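Long-range contacts in xylosidase (Xanthomonas axonopodis pv. citri, PDB 6XN2), which probably hydrolyses xylo-oligosaccharides as a family 43 glycoside hydrolase, and is seen here with xylose units bound in its active-site pocket: residues A[47-51]-A[334-338]; A[64-68]-A[82-86]. All coordinates share one frame; numbering follows the deposited sequence.

Contact 1 of 2, residues A[47-51]-A[334-338]; sequences YTADP and LRSIK. With XYP (beta-D-xylopyranose), chain E.
Leu-334 lays its CB squarely over the ring of Tyr-47, 3.8 Å from the ring centroid, a CH-pi contact almost on the ring normal, while the carbonyl O of Arg-335 meets the edge of the same ring. Arg-335 O also accepts a hydrogen bond from Thr-48 N (2.9 Å). The Thr-48 side chain takes part in a second bond, as acceptor: chi1 of 57° sets OG1 between the backbone N and the carbonyl carbon, facing Ile-337, whose N donates to it at 3.0 Å. Ile-337 in turn presses its CG2 branch against the ring of Pro-51; Ile-337 CG2 lies 3.8 Å from Pro-51 CB. On the pocket side the Arg-335 chain bends at chi3 (-78°) and carries its guanidinium over the Ala-49 methyl, so that on one face Ala-49 CB lies 3.1 Å from Arg-335 NE. At the edge of this flat group stands C5 of the xylose. Asp-50 OD2 takes the sugar hydroxyl O4 at 2.6 Å, and Arg-335 NH2 adds a weak bond to that O4. Asp-50 OD1 lies 3.9 Å from Arg-335 NH1, well out of the guanidinium plane, a long and purely electrostatic pairing. The main salt bridge of Arg-335 runs from NE to Asp-67, and NH1 is bonded to Thr-306. A carboxylate and, more weakly, a guanidinium thus meet at one sugar hydroxyl, consistent with recognition of the xylose unit at O4.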
# COMPACT_ATOMS: atom_id res chain seq x y z
N TYR A 47 15.25 -8.51 0.81
CA TYR A 47 13.84 -8.77 0.59
C TYR A 47 13.05 -7.48 0.75
O TYR A 47 13.28 -6.71 1.69
CB TYR A 47 13.32 -9.85 1.54
CG TYR A 47 13.80 -11.24 1.20
CD1 TYR A 47 13.38 -11.88 0.04
CD2 TYR A 47 14.67 -11.93 2.04
CE1 TYR A 47 13.81 -13.15 -0.29
CE2 TYR A 47 15.10 -13.22 1.73
CZ TYR A 47 14.66 -13.82 0.56
OH TYR A 47 15.08 -15.09 0.23
N THR A 48 12.13 -7.23 -0.17
CA THR A 48 11.36 -5.99 -0.18
C THR A 48 9.88 -6.28 -0.43
O THR A 48 9.54 -7.25 -1.11
CB THR A 48 11.86 -5.01 -1.27
OG1 THR A 48 11.81 -5.66 -2.55
CG2 THR A 48 13.29 -4.56 -0.98
N ALA A 49 9.00 -5.45 0.12
CA ALA A 49 7.56 -5.65 -0.05
C ALA A 49 6.83 -4.32 -0.06
O ALA A 49 7.44 -3.28 0.17
CB ALA A 49 7.02 -6.54 1.06
N ASP A 50 5.53 -4.36 -0.35
CA ASP A 50 4.66 -3.20 -0.24
C ASP A 50 5.21 -1.94 -0.92
O ASP A 50 5.40 -0.92 -0.26
CB ASP A 50 4.41 -2.89 1.23
CG ASP A 50 4.15 -4.14 2.07
OD1 ASP A 50 3.37 -5.01 1.64
OD2 ASP A 50 4.74 -4.24 3.16
N PRO A 51 5.45 -2.01 -2.23
CA PRO A 51 6.14 -0.88 -2.86
C PRO A 51 5.26 0.36 -3.02
O PRO A 51 4.17 0.27 -3.60
CB PRO A 51 6.54 -1.44 -4.23
CG PRO A 51 5.47 -2.45 -4.53
CD PRO A 51 5.07 -3.05 -3.21
N LEU A 334 8.89 -13.43 3.16
CA LEU A 334 10.10 -12.97 2.48
C LEU A 334 9.79 -12.63 1.03
O LEU A 334 9.72 -13.51 0.17
CB LEU A 334 11.21 -14.02 2.57
CG LEU A 334 11.57 -14.46 3.99
CD1 LEU A 334 12.59 -15.59 3.95
CD2 LEU A 334 12.09 -13.27 4.81
N ARG A 335 9.57 -11.39 0.74
CA ARG A 335 9.12 -11.04 -0.56
C ARG A 335 10.12 -10.27 -1.40
O ARG A 335 11.11 -9.86 -0.91
CB ARG A 335 7.86 -10.20 -0.33
CG ARG A 335 6.82 -10.91 0.52
CD ARG A 335 5.74 -10.03 1.13
NE ARG A 335 6.20 -9.32 2.29
CZ ARG A 335 5.42 -8.67 3.13
NH1 ARG A 335 4.13 -8.62 2.96
NH2 ARG A 335 5.95 -8.06 4.15
N SER A 336 9.72 -9.88 -2.59
CA SER A 336 10.51 -9.00 -3.45
C SER A 336 9.55 -8.16 -4.28
O SER A 336 8.56 -8.67 -4.80
CB SER A 336 11.45 -9.80 -4.36
OG SER A 336 10.73 -10.28 -5.49
N ILE A 337 9.85 -6.87 -4.43
CA ILE A 337 8.96 -6.02 -5.20
C ILE A 337 9.23 -6.12 -6.70
O ILE A 337 10.33 -6.49 -7.13
CB ILE A 337 9.04 -4.55 -4.76
CG1 ILE A 337 10.39 -3.93 -5.12
CG2 ILE A 337 8.69 -4.43 -3.26
CD1 ILE A 337 10.39 -2.41 -5.12
N LYS A 338 8.20 -5.81 -7.48
CA LYS A 338 8.23 -5.94 -8.92
C LYS A 338 7.49 -4.78 -9.55
O LYS A 338 6.74 -4.07 -8.87
CB LYS A 338 7.58 -7.27 -9.34
CG LYS A 338 8.27 -8.51 -8.82
CD LYS A 338 7.54 -9.77 -9.28
CE LYS A 338 8.46 -10.98 -9.29
NZ LYS A 338 7.76 -12.17 -9.86
O1 XYP E . -0.48 -7.75 6.19
C1 XYP E . 0.61 -7.25 5.46
C2 XYP E . 0.62 -5.74 5.59
C3 XYP E . 1.93 -5.14 5.21
C4 XYP E . 3.07 -5.87 5.89
C5 XYP E . 2.98 -7.34 5.56
O2 XYP E . -0.37 -5.12 4.78
O3 XYP E . 1.81 -3.83 5.70
O4 XYP E . 4.29 -5.41 5.41
O5 XYP E . 1.76 -7.86 6.00

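Contact 2 of 2, residues A[64-68]-A[82-86]; sequences PSHDL and DMADY
The carboxylate oxygen OD2 of Asp-85 is approached both by water 2, 2.7 Å from OD2, and by ND1 of His-66, whose bond to it is weak. The stronger bond from ND1 goes to the companion oxygen OD1, 3.0 Å away and nearly straight at 172°. It uses the syn lone pair of OD1 and lies in the imidazole plane, though ring and carboxylate are turned 81° apart. The His-66 side chain extends with CG anti to the backbone N (chi1 180°), which carries the ring across to Asp-85, and Leu-68 rests its CD2 over one ring face. Two waters fill in between the backbones: water 1 accepts from His-66 N and donates to Asp-85 O, whereas water 2 accepts from Ala-84 N and lies 2.7 Å from His-66 O. Farther along, Met-83 bends at chi2 and chi3, bringing CG to 3.3 Å from His-66 O and the CE methyl to 3.7 Å from Ser-65 CB. Its thioether runs alongside Asp-67, whose carboxylate is salt-bridged to Arg-335. Tyr-86 turns a ring edge to Ser-65 CA, and its hydroxyl is bonded to the Trp-118 carbonyl. Ser-65 and Met-83 both touch the bound xylose, with Ser-65 OG also bonded to Asp-50. Water and a His-carboxylate pair thus join these two segments, at the end of strand 59-67 and the start of strand 85-91, where direct backbone bonds are lacking; the carboxylate probably favours protonation of the imidazole.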
# COMPACT_ATOMS: atom_id res chain seq x y z
N PRO A 64 9.53 0.84 -0.05
CA PRO A 64 8.99 -0.48 0.29
C PRO A 64 9.26 -0.85 1.75
O PRO A 64 10.01 -0.14 2.43
CB PRO A 64 9.75 -1.40 -0.66
CG PRO A 64 11.12 -0.74 -0.75
CD PRO A 64 10.93 0.75 -0.52
N SER A 65 8.64 -1.93 2.22
CA SER A 65 9.04 -2.55 3.48
C SER A 65 10.30 -3.36 3.26
O SER A 65 10.66 -3.66 2.12
CB SER A 65 7.94 -3.46 4.02
OG SER A 65 6.75 -2.73 4.24
N HIS A 66 10.97 -3.73 4.34
CA HIS A 66 12.22 -4.52 4.26
C HIS A 66 12.06 -5.80 5.07
O HIS A 66 12.22 -5.74 6.24
CB HIS A 66 13.41 -3.73 4.77
CG HIS A 66 14.68 -4.51 4.70
ND1 HIS A 66 15.83 -4.11 5.31
CD2 HIS A 66 14.98 -5.66 4.09
CE1 HIS A 66 16.77 -4.99 5.09
NE2 HIS A 66 16.28 -5.93 4.35
N ASP A 67 11.70 -6.89 4.42
CA ASP A 67 11.51 -8.17 5.06
C ASP A 67 12.82 -8.70 5.51
O ASP A 67 13.75 -8.68 4.78
CB ASP A 67 10.90 -9.16 4.08
CG ASP A 67 9.48 -8.88 3.76
OD1 ASP A 67 8.82 -8.22 4.54
OD2 ASP A 67 9.00 -9.36 2.76
N LEU A 68 12.86 -9.23 6.71
CA LEU A 68 14.09 -9.76 7.26
C LEU A 68 14.10 -11.27 7.39
O LEU A 68 13.18 -11.83 7.87
CB LEU A 68 14.34 -9.15 8.61
CG LEU A 68 14.58 -7.67 8.65
CD1 LEU A 68 14.67 -7.17 10.06
CD2 LEU A 68 15.82 -7.33 7.87
N ASP A 82 8.41 -9.21 10.99
CA ASP A 82 9.14 -8.48 12.02
C ASP A 82 10.09 -7.45 11.48
O ASP A 82 11.19 -7.32 11.94
CB ASP A 82 9.94 -9.48 12.82
CG ASP A 82 10.28 -8.99 14.18
OD1 ASP A 82 9.58 -8.12 14.71
OD2 ASP A 82 11.26 -9.49 14.74
N MET A 83 9.66 -6.69 10.50
CA MET A 83 10.50 -5.68 9.90
C MET A 83 10.88 -4.58 10.88
O MET A 83 10.12 -4.26 11.76
CB MET A 83 9.82 -5.19 8.66
CG MET A 83 9.42 -6.34 7.78
SD MET A 83 7.75 -6.87 7.93
CE MET A 83 7.06 -5.77 6.76
N ALA A 84 12.07 -4.01 10.72
CA ALA A 84 12.55 -3.01 11.68
C ALA A 84 13.04 -1.73 11.03
O ALA A 84 13.36 -0.77 11.72
CB ALA A 84 13.66 -3.61 12.53
N ASP A 85 13.12 -1.73 9.71
CA ASP A 85 13.76 -0.57 9.04
C ASP A 85 13.23 -0.37 7.62
O ASP A 85 12.57 -1.24 7.12
CB ASP A 85 15.27 -0.79 8.99
CG ASP A 85 15.67 -1.86 7.99
OD1 ASP A 85 15.87 -1.51 6.87
OD2 ASP A 85 15.75 -3.01 8.37
N TYR A 86 13.58 0.76 7.03
CA TYR A 86 13.18 1.06 5.70
C TYR A 86 14.34 1.52 4.85
O TYR A 86 15.19 2.21 5.28
CB TYR A 86 12.15 2.19 5.69
CG TYR A 86 10.86 1.86 6.37
CD1 TYR A 86 10.10 0.81 5.97
CD2 TYR A 86 10.41 2.61 7.40
CE1 TYR A 86 8.94 0.51 6.60
CE2 TYR A 86 9.24 2.32 8.03
CZ TYR A 86 8.51 1.26 7.63
OH TYR A 86 7.36 0.94 8.26
O HOH W 1 10.14 -2.59 6.75
O HOH W 2 13.40 -4.31 8.18

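From the N terminus, residues 47-51 begin an outermost strand of the first four-stranded sheet, and 64-68 end its hairpin neighbour. Contact 2 closes the short loop from 68 to 82 and leads into the third strand, 85-91. Contact 1 closes a far longer loop, returning at 334-338 after 282 residues, so contact 2 lies wholly within its span. Contact 1 joins the first sheet to the last, three-stranded one, whose outer strand is 336-342, bringing the first and last of these sheets side by side, as expected for the closed five-bladed beta-propeller of family 43. The contacts meet through Ala-49 O and Ser-65 N, 2.7 Å apart, beside the xylose pocket that both help to line.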